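Local coordinates for protein putative hexose oxidase (Nonomuraea sp. ATCC 39727, PDB 5AWV) that probably oxidises the sugar of teicoplanin-type glycopeptide antibiotics, using a flavin-adenine dinucleotide cofactor held covalently at two points, at residues Leu179-Val184 and Val197-Arg202; Glu183-Asn188 and Val223-Trp228; Leu209-Thr214 and Pro500-Val505. All coordinates share one frame; numbering follows the deposited sequence.

Contact 1: Leu179-Val184 and Val197-Arg202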
# COMPACT_ATOMS: atom_id res chain seq x y z
N LEU A 179 -2.06 -9.91 10.28
CA LEU A 179 -1.74 -8.82 11.22
C LEU A 179 -1.98 -9.29 12.65
O LEU A 179 -3.13 -9.46 13.10
CB LEU A 179 -2.46 -7.56 10.92
CG LEU A 179 -2.11 -6.39 11.89
CD1 LEU A 179 -0.68 -5.90 11.83
CD2 LEU A 179 -3.05 -5.26 11.68
N TYR A 180 -0.90 -9.51 13.37
CA TYR A 180 -1.01 -10.06 14.76
C TYR A 180 -1.12 -8.91 15.72
O TYR A 180 -1.92 -8.97 16.68
CB TYR A 180 0.20 -10.99 15.08
CG TYR A 180 0.24 -11.39 16.51
CD1 TYR A 180 -0.69 -12.29 17.00
CD2 TYR A 180 1.18 -10.81 17.42
CE1 TYR A 180 -0.70 -12.65 18.38
CE2 TYR A 180 1.19 -11.19 18.76
CZ TYR A 180 0.22 -12.09 19.23
OH TYR A 180 0.16 -12.51 20.52
N ALA A 181 -0.36 -7.85 15.49
CA ALA A 181 -0.34 -6.71 16.40
C ALA A 181 0.14 -5.47 15.80
O ALA A 181 0.93 -5.48 14.84
CB ALA A 181 0.54 -7.00 17.63
N VAL A 182 -0.21 -4.36 16.41
CA VAL A 182 0.28 -3.08 16.03
C VAL A 182 0.75 -2.30 17.26
O VAL A 182 0.13 -2.40 18.30
CB VAL A 182 -0.72 -2.08 15.41
CG1 VAL A 182 -0.87 -2.27 13.93
CG2 VAL A 182 -2.10 -2.11 16.10
N GLU A 183 1.72 -1.43 17.07
CA GLU A 183 2.15 -0.41 18.01
C GLU A 183 1.80 0.92 17.42
O GLU A 183 2.16 1.24 16.31
CB GLU A 183 3.66 -0.45 18.29
CG GLU A 183 4.10 0.52 19.38
CD GLU A 183 5.64 0.52 19.62
OE1 GLU A 183 6.47 0.99 18.80
OE2 GLU A 183 6.02 0.05 20.64
N VAL A 184 1.00 1.70 18.14
CA VAL A 184 0.46 2.94 17.63
C VAL A 184 0.68 4.04 18.66
O VAL A 184 0.46 3.81 19.88
CB VAL A 184 -1.06 2.82 17.44
CG1 VAL A 184 -1.57 3.99 16.60
CG2 VAL A 184 -1.39 1.49 16.76
N VAL A 197 0.44 -1.04 22.41
CA VAL A 197 0.60 -2.25 21.65
C VAL A 197 -0.72 -3.04 21.75
O VAL A 197 -1.13 -3.43 22.84
CB VAL A 197 1.80 -3.06 22.12
CG1 VAL A 197 1.85 -4.40 21.40
CG2 VAL A 197 3.08 -2.32 21.88
N ALA A 198 -1.38 -3.28 20.62
CA ALA A 198 -2.68 -3.98 20.53
C ALA A 198 -2.57 -5.22 19.68
O ALA A 198 -1.94 -5.18 18.60
CB ALA A 198 -3.73 -2.97 19.94
N THR A 199 -3.04 -6.37 20.15
CA THR A 199 -2.88 -7.59 19.47
C THR A 199 -4.21 -8.22 19.07
O THR A 199 -5.26 -7.86 19.60
CB THR A 199 -2.13 -8.72 20.30
OG1 THR A 199 -3.06 -9.36 21.21
CG2 THR A 199 -0.93 -8.17 21.06
N ARG A 200 -4.14 -9.27 18.28
CA ARG A 200 -5.35 -9.98 17.99
C ARG A 200 -5.84 -11.00 19.01
O ARG A 200 -6.85 -11.58 18.77
CB ARG A 200 -5.30 -10.62 16.63
CG ARG A 200 -4.69 -11.90 16.47
CD ARG A 200 -4.91 -12.32 14.99
NE ARG A 200 -3.71 -12.98 14.59
CZ ARG A 200 -3.22 -13.04 13.34
NH1 ARG A 200 -2.15 -13.74 13.18
NH2 ARG A 200 -3.87 -12.51 12.26
N GLU A 201 -5.12 -11.22 20.11
CA GLU A 201 -5.50 -12.24 21.10
C GLU A 201 -6.84 -11.92 21.71
O GLU A 201 -7.27 -10.75 21.78
CB GLU A 201 -4.47 -12.34 22.22
CG GLU A 201 -3.06 -12.64 21.80
CD GLU A 201 -2.76 -14.09 21.52
OE1 GLU A 201 -3.68 -14.92 21.66
OE2 GLU A 201 -1.57 -14.38 21.18
N ARG A 202 -7.48 -13.00 22.17
CA ARG A 202 -8.62 -12.84 23.04
C ARG A 202 -8.15 -12.26 24.40
O ARG A 202 -7.03 -12.55 24.90
CB ARG A 202 -9.39 -14.17 23.22
CG ARG A 202 -10.56 -14.24 22.25
CD ARG A 202 -10.91 -15.65 21.77
NE ARG A 202 -12.35 -15.78 21.44
CZ ARG A 202 -12.97 -15.29 20.35
NH1 ARG A 202 -12.31 -14.60 19.41
NH2 ARG A 202 -14.28 -15.49 20.19
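Y180 and E201 meet tip to tip where an antiparallel beta hairpin, strands 179-187 and 193-199, runs out into a loop. With CG anti to the backbone N (chi1 171°), the Y180 ring reaches across to the second strand. Its OH gives a 2.6 Å hydrogen bond to E201 OE2, on the lone pair turned away from the other carboxylate oxygen, and that oxygen lies in the ring plane while the carboxylate stands nearly upright to the ring. A long phenol suits this place, since it spans to a residue already beyond the paired strand. R200 crosses Y180 at about a right angle: its NE comes to the ring edge, 3.9 Å from Y180 CD1, and one guanidinium face lies over the backbone of L179 and Y180. Its NH1 and NH2 are held by carbonyls of R230 and D177.

Pairing is regular further in. V182 and A198 form a hydrogen-bonded pair, with V182 N to A198 O and A198 N to V182 O both 2.9 Å. Small A181 fits beside T199, whose CG2 is 3.9 Å from A181 CB, and V197 CG2 rests on the aliphatic CG of E183. Y180 and A181 both face W228 of the next strand, a classic beta bulge. T199 closes an ST turn, its OG1, which also bonds D204, accepting from E201 N 3.0 Å away.

Contact 2: Glu183-Asn188 and Val223-Trp228. With FAD (flavin-adenine dinucleotide), chain M.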
# COMPACT_ATOMS: atom_id res chain seq x y z
N GLU A 183 1.72 -1.43 17.07
CA GLU A 183 2.15 -0.41 18.01
C GLU A 183 1.80 0.92 17.42
O GLU A 183 2.16 1.24 16.31
CB GLU A 183 3.66 -0.45 18.29
CG GLU A 183 4.10 0.52 19.38
CD GLU A 183 5.64 0.52 19.62
OE1 GLU A 183 6.47 0.99 18.80
OE2 GLU A 183 6.02 0.05 20.64
N VAL A 184 1.00 1.70 18.14
CA VAL A 184 0.46 2.94 17.63
C VAL A 184 0.68 4.04 18.66
O VAL A 184 0.46 3.81 19.88
CB VAL A 184 -1.06 2.82 17.44
CG1 VAL A 184 -1.57 3.99 16.60
CG2 VAL A 184 -1.39 1.49 16.76
N VAL A 185 1.04 5.22 18.17
CA VAL A 185 1.12 6.42 18.97
C VAL A 185 -0.21 7.18 18.76
O VAL A 185 -0.54 7.58 17.65
CB VAL A 185 2.32 7.27 18.62
CG1 VAL A 185 2.29 8.62 19.28
CG2 VAL A 185 3.61 6.53 18.94
N VAL A 186 -0.99 7.27 19.83
CA VAL A 186 -2.27 7.94 19.84
C VAL A 186 -2.25 9.18 20.75
O VAL A 186 -1.38 9.29 21.60
CB VAL A 186 -3.38 6.98 20.36
CG1 VAL A 186 -3.52 5.78 19.42
CG2 VAL A 186 -3.13 6.52 21.82
N VAL A 187 -3.26 10.04 20.61
CA VAL A 187 -3.35 11.29 21.36
C VAL A 187 -4.61 11.24 22.18
O VAL A 187 -5.70 11.10 21.61
CB VAL A 187 -3.43 12.48 20.44
CG1 VAL A 187 -3.70 13.74 21.21
CG2 VAL A 187 -2.13 12.65 19.66
N ASN A 188 -4.49 11.40 23.52
CA ASN A 188 -5.71 11.31 24.38
C ASN A 188 -6.47 12.63 24.45
O ASN A 188 -6.08 13.61 23.85
CB ASN A 188 -5.37 10.76 25.82
CG ASN A 188 -4.47 11.69 26.61
OD1 ASN A 188 -4.26 12.84 26.29
ND2 ASN A 188 -3.91 11.15 27.60
N VAL A 223 -0.31 7.12 14.78
CA VAL A 223 0.85 6.76 13.97
C VAL A 223 1.23 5.31 14.27
O VAL A 223 1.66 5.01 15.36
CB VAL A 223 2.00 7.66 14.27
CG1 VAL A 223 3.20 7.36 13.31
CG2 VAL A 223 1.55 9.08 14.20
N VAL A 224 1.12 4.42 13.29
CA VAL A 224 1.61 3.08 13.47
C VAL A 224 3.11 3.17 13.42
O VAL A 224 3.65 3.65 12.42
CB VAL A 224 1.16 2.13 12.36
CG1 VAL A 224 1.78 0.73 12.55
CG2 VAL A 224 -0.34 2.08 12.33
N THR A 225 3.80 2.64 14.45
CA THR A 225 5.25 2.61 14.47
C THR A 225 5.83 1.23 14.31
O THR A 225 7.01 1.13 13.96
CB THR A 225 5.76 3.22 15.84
OG1 THR A 225 5.17 2.51 16.91
CG2 THR A 225 5.32 4.62 15.92
N LYS A 226 5.03 0.18 14.53
CA LYS A 226 5.40 -1.20 14.27
C LYS A 226 4.15 -2.04 13.88
O LYS A 226 3.05 -1.87 14.47
CB LYS A 226 6.03 -1.95 15.50
CG LYS A 226 7.17 -1.16 16.20
CD LYS A 226 7.80 -1.99 17.31
CE LYS A 226 9.06 -1.43 17.97
NZ LYS A 226 9.07 0.05 18.03
N TYR A 227 4.36 -2.99 12.97
CA TYR A 227 3.39 -4.07 12.67
C TYR A 227 4.04 -5.38 13.00
O TYR A 227 5.22 -5.54 12.71
CB TYR A 227 3.05 -4.10 11.19
CG TYR A 227 2.27 -2.95 10.62
CD1 TYR A 227 0.88 -2.87 10.76
CD2 TYR A 227 2.88 -1.97 9.86
CE1 TYR A 227 0.14 -1.80 10.21
CE2 TYR A 227 2.13 -0.93 9.25
CZ TYR A 227 0.76 -0.86 9.45
OH TYR A 227 -0.02 0.16 8.83
N TRP A 228 3.30 -6.30 13.62
CA TRP A 228 3.74 -7.67 13.79
C TRP A 228 2.85 -8.60 13.02
O TRP A 228 1.61 -8.57 13.18
CB TRP A 228 3.75 -8.12 15.26
CG TRP A 228 4.85 -7.52 16.08
CD1 TRP A 228 6.10 -8.03 16.30
CD2 TRP A 228 4.77 -6.35 16.88
NE1 TRP A 228 6.80 -7.23 17.17
CE2 TRP A 228 6.00 -6.20 17.55
CE3 TRP A 228 3.78 -5.40 17.09
CZ2 TRP A 228 6.28 -5.12 18.44
CZ3 TRP A 228 4.02 -4.36 17.99
CH2 TRP A 228 5.26 -4.24 18.67
PA FAD M . 1.54 7.16 2.18
O1A FAD M . 1.14 8.13 1.09
O2A FAD M . 2.80 7.30 2.89
O5B FAD M . 0.37 7.03 3.24
C5B FAD M . -1.03 6.79 2.88
C4B FAD M . -1.93 7.20 4.00
O4B FAD M . -1.71 6.46 5.21
C3B FAD M . -1.86 8.68 4.43
O3B FAD M . -3.10 9.20 4.96
C2B FAD M . -0.80 8.57 5.48
O2B FAD M . -0.82 9.69 6.30
C1B FAD M . -1.12 7.29 6.17
N9A FAD M . 0.05 6.72 6.79
C8A FAD M . 1.24 6.41 6.27
N7A FAD M . 2.05 5.80 7.18
C5A FAD M . 1.36 5.69 8.31
C6A FAD M . 1.65 5.22 9.67
N6A FAD M . 2.86 4.73 9.92
N1A FAD M . 0.63 5.28 10.58
C2A FAD M . -0.59 5.81 10.27
N3A FAD M . -0.92 6.32 9.05
C4A FAD M . 0.05 6.31 8.09
N1 FAD M . -2.52 -1.45 -3.02
C2 FAD M . -2.79 -2.79 -3.00
O2 FAD M . -3.46 -3.27 -2.05
N3 FAD M . -2.35 -3.63 -3.95
C4 FAD M . -1.50 -3.23 -4.92
O4 FAD M . -1.06 -4.03 -5.78
C4X FAD M . -1.13 -1.81 -4.98
N5 FAD M . -0.27 -1.31 -5.94
C5X FAD M . 0.16 -0.01 -5.94
C6 FAD M . 1.10 0.39 -6.92
C7 FAD M . 1.41 1.78 -6.91
C7M FAD M . 2.40 2.31 -7.97
C8 FAD M . 0.86 2.75 -5.88
C8M FAD M . 1.42 4.15 -5.73
C9 FAD M . -0.02 2.25 -4.90
C9A FAD M . -0.41 0.94 -4.91
N10 FAD M . -1.31 0.40 -3.96
C10 FAD M . -1.67 -0.94 -3.94
C1' FAD M . -1.95 1.28 -2.94
C2' FAD M . -1.25 1.28 -1.64
O2' FAD M . -1.65 0.10 -0.97
C3' FAD M . -1.79 2.46 -0.92
O3' FAD M . -1.49 3.58 -1.75
C4' FAD M . -1.12 2.60 0.47
O4' FAD M . -1.99 3.40 1.27
C5' FAD M . 0.20 3.32 0.30
O5' FAD M . 0.91 3.36 1.55
P FAD M . 2.17 4.30 1.68
O1P FAD M . 2.79 4.12 2.98
O2P FAD M . 3.11 4.17 0.52
O3P FAD M . 1.46 5.71 1.43
O HOH W 1 8.56 0.48 21.22
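E183 OE1 draws two side chains of strand 223-229 together. T225 OG1 donates to it at 2.8 Å, on the lone pair away from OE2, while K226 NZ forms a salt bridge from the syn side, 28° out of the carboxylate plane. T67 OG1 bonds the same oxygen, and three partners on one atom would probably offset the charge of this buried carboxylate. The extended E183 chain lies alongside K226, whose long methylene run carries the amine past the backbone to the carboxylate. On this looser side one water donates to E183 OE2 at 2.6 Å and accepts from K226 NZ.

This is antiparallel pairing interrupted by a classic beta bulge, T225 and K226 both facing E183, within the five-stranded sheet of the FAD-binding domain. E183 N bonds K226 O and T225 N bonds E183 O.

Beyond the bulge the contact is made by buried valines. V185 and V223, branched residues suited to strands, form a hydrogen-bonded pair, with CB atoms 4.4 Å apart and V70 and V74 of helix 67-80 covering V223. V184 faces V224, whose backbone reads the edge of the FAD adenine: V224 N donates to N1A at 2.9 Å, and FAD N6A donates to V224 O at 2.8 Å.

Contact 3: Leu209-Thr214 and Pro500-Val505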
# COMPACT_ATOMS: atom_id res chain seq x y z
N LEU A 209 -8.49 -1.42 18.83
CA LEU A 209 -7.44 -0.75 18.09
C LEU A 209 -6.74 -1.65 17.04
O LEU A 209 -6.42 -1.14 15.94
CB LEU A 209 -6.38 -0.10 19.01
CG LEU A 209 -5.38 0.84 18.35
CD1 LEU A 209 -6.11 2.06 17.82
CD2 LEU A 209 -4.33 1.27 19.34
N TRP A 210 -6.41 -2.87 17.41
CA TRP A 210 -5.78 -3.88 16.54
C TRP A 210 -6.81 -4.05 15.37
O TRP A 210 -6.48 -3.99 14.21
CB TRP A 210 -5.61 -5.22 17.23
CG TRP A 210 -5.52 -6.32 16.25
CD1 TRP A 210 -4.43 -6.60 15.49
CD2 TRP A 210 -6.59 -7.19 15.79
NE1 TRP A 210 -4.75 -7.61 14.60
CE2 TRP A 210 -6.07 -7.96 14.74
CE3 TRP A 210 -7.92 -7.37 16.16
CZ2 TRP A 210 -6.81 -8.95 14.09
CZ3 TRP A 210 -8.66 -8.31 15.51
CH2 TRP A 210 -8.11 -9.10 14.45
N TRP A 211 -8.06 -4.36 15.73
CA TRP A 211 -9.09 -4.58 14.71
C TRP A 211 -9.22 -3.37 13.69
O TRP A 211 -9.28 -3.61 12.47
CB TRP A 211 -10.47 -4.91 15.35
CG TRP A 211 -11.59 -5.11 14.35
CD1 TRP A 211 -11.92 -6.25 13.73
CD2 TRP A 211 -12.39 -4.10 13.79
NE1 TRP A 211 -13.02 -6.04 12.89
CE2 TRP A 211 -13.26 -4.71 12.86
CE3 TRP A 211 -12.49 -2.74 14.02
CZ2 TRP A 211 -14.26 -3.99 12.17
CZ3 TRP A 211 -13.46 -1.99 13.30
CH2 TRP A 211 -14.36 -2.65 12.43
N ALA A 212 -9.14 -2.15 14.13
CA ALA A 212 -9.30 -1.06 13.27
C ALA A 212 -8.17 -0.96 12.22
O ALA A 212 -8.33 -0.30 11.18
CB ALA A 212 -9.39 0.21 14.00
N HIS A 213 -7.00 -1.51 12.56
CA HIS A 213 -5.87 -1.51 11.66
C HIS A 213 -5.85 -2.67 10.71
O HIS A 213 -4.87 -2.78 9.94
CB HIS A 213 -4.57 -1.44 12.47
CG HIS A 213 -4.33 -0.10 13.06
ND1 HIS A 213 -4.79 0.28 14.31
CD2 HIS A 213 -3.75 0.99 12.53
CE1 HIS A 213 -4.49 1.55 14.50
NE2 HIS A 213 -3.85 1.99 13.43
N THR A 214 -6.86 -3.53 10.71
CA THR A 214 -7.05 -4.60 9.73
C THR A 214 -7.92 -4.10 8.53
O THR A 214 -8.75 -4.79 8.05
CB THR A 214 -7.68 -5.89 10.32
OG1 THR A 214 -9.01 -5.63 10.80
CG2 THR A 214 -6.87 -6.36 11.43
N PRO A 500 -19.69 1.53 11.81
CA PRO A 500 -20.07 1.89 13.19
C PRO A 500 -18.98 1.53 14.18
O PRO A 500 -18.64 2.35 15.01
CB PRO A 500 -21.41 1.13 13.43
CG PRO A 500 -21.98 0.99 12.04
CD PRO A 500 -20.77 0.83 11.11
N ARG A 501 -18.44 0.33 14.11
CA ARG A 501 -17.32 -0.02 14.97
C ARG A 501 -16.07 0.82 14.74
O ARG A 501 -15.45 1.27 15.71
CB ARG A 501 -17.00 -1.48 14.84
CG ARG A 501 -15.94 -1.89 15.87
CD ARG A 501 -15.76 -3.36 15.82
NE ARG A 501 -14.79 -3.75 16.82
CZ ARG A 501 -14.23 -4.92 16.87
NH1 ARG A 501 -14.53 -5.88 16.00
NH2 ARG A 501 -13.39 -5.14 17.84
N LEU A 502 -15.75 1.12 13.48
CA LEU A 502 -14.62 2.01 13.25
C LEU A 502 -14.84 3.40 13.84
O LEU A 502 -13.90 4.02 14.39
CB LEU A 502 -14.29 2.17 11.78
CG LEU A 502 -13.77 0.95 11.07
CD1 LEU A 502 -13.99 1.10 9.56
CD2 LEU A 502 -12.30 0.73 11.38
N ARG A 503 -16.08 3.90 13.78
CA ARG A 503 -16.35 5.19 14.44
C ARG A 503 -16.14 5.14 16.00
O ARG A 503 -15.65 6.07 16.58
CB ARG A 503 -17.73 5.74 13.97
CG ARG A 503 -18.17 6.93 14.75
CD ARG A 503 -19.38 7.57 14.13
NE ARG A 503 -19.09 8.29 12.92
CZ ARG A 503 -20.03 8.86 12.17
NH1 ARG A 503 -21.32 8.72 12.51
NH2 ARG A 503 -19.71 9.53 11.08
N LYS A 504 -16.52 4.06 16.64
CA LYS A 504 -16.27 3.88 18.08
C LYS A 504 -14.78 3.85 18.40
O LYS A 504 -14.33 4.50 19.35
CB LYS A 504 -16.99 2.66 18.59
CG LYS A 504 -18.49 2.91 18.63
CD LYS A 504 -19.26 1.66 18.93
CE LYS A 504 -20.73 2.00 19.18
NZ LYS A 504 -21.37 0.76 19.68
N VAL A 505 -13.98 3.19 17.55
CA VAL A 505 -12.52 3.19 17.71
C VAL A 505 -11.89 4.55 17.60
O VAL A 505 -11.06 4.96 18.46
CB VAL A 505 -11.80 2.20 16.78
CG1 VAL A 505 -10.32 2.18 17.10
CG2 VAL A 505 -12.32 0.83 17.04
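W211 and R501 carry a buried helix-to-helix contact in which a cation-pi stack is joined to apolar packing; it sets helix 207-212, beside the sheet of the FAD-binding domain, against helix 499-509 of the berberine-like C-terminal region. With CG anti to the backbone N (chi1 -173°) and the chain extended as far as NE, R501 is laid along one face of the indole. Its guanidinium lies flat there, the planes only 14° apart, with CZ 3.8 Å from the centroid of the five-membered ring, while CD sits 3.6 Å above that of the six-membered ring in a CH-pi contact. Arginine suits the site because its methylenes and its flat charged end can both rest on the wide indole. NE1 of W211 is left to bond the carbonyl of A413.

L502 crosses the indole at about a right angle, its CD2 3.5 Å from W211 CZ3. The same methyl touches A212 CB, whose small size lets the second helix come close, and V505 CG1 meets A212 CB at 3.8 Å and the L209 side chain a little further off.

Two side chains fold back on carbonyls of segment 209-214. H213 ND1 donates to L209 O at 2.7 Å, the acceptor lying near the ring plane, and T214 OG1 donates to W211 O at 2.6 Å while also bonding A416 N.

Turned to the sheet, L209 packs on V184, I196 and A198, and H213 on V182 and V184, so helix 207-212 lies between strands 179-187 and 193-199 and the C-terminal helix 499-509.

How the contacts relate
From the N terminus, strand 179-187 comes first and serves two contacts. Contact 1 closes the short hairpin to strand 193-199, twelve residues between its segments; contact 2 pairs the same strand, overlapping at E183 and V184, with strand 223-229 on its other edge, spanning 34 residues that include helix 207-212. Contact 3 starts from that helix and, with 285 residues between its segments, ends at helix 499-509, so it crosses contact 2 and follows contact 1 in series. W210 NE1 bonds L179 O, tying contacts 1 and 3, while H213 touches V184 and V224 of contact 2. Together they join the sheet that holds the adenine to the C-terminal helix.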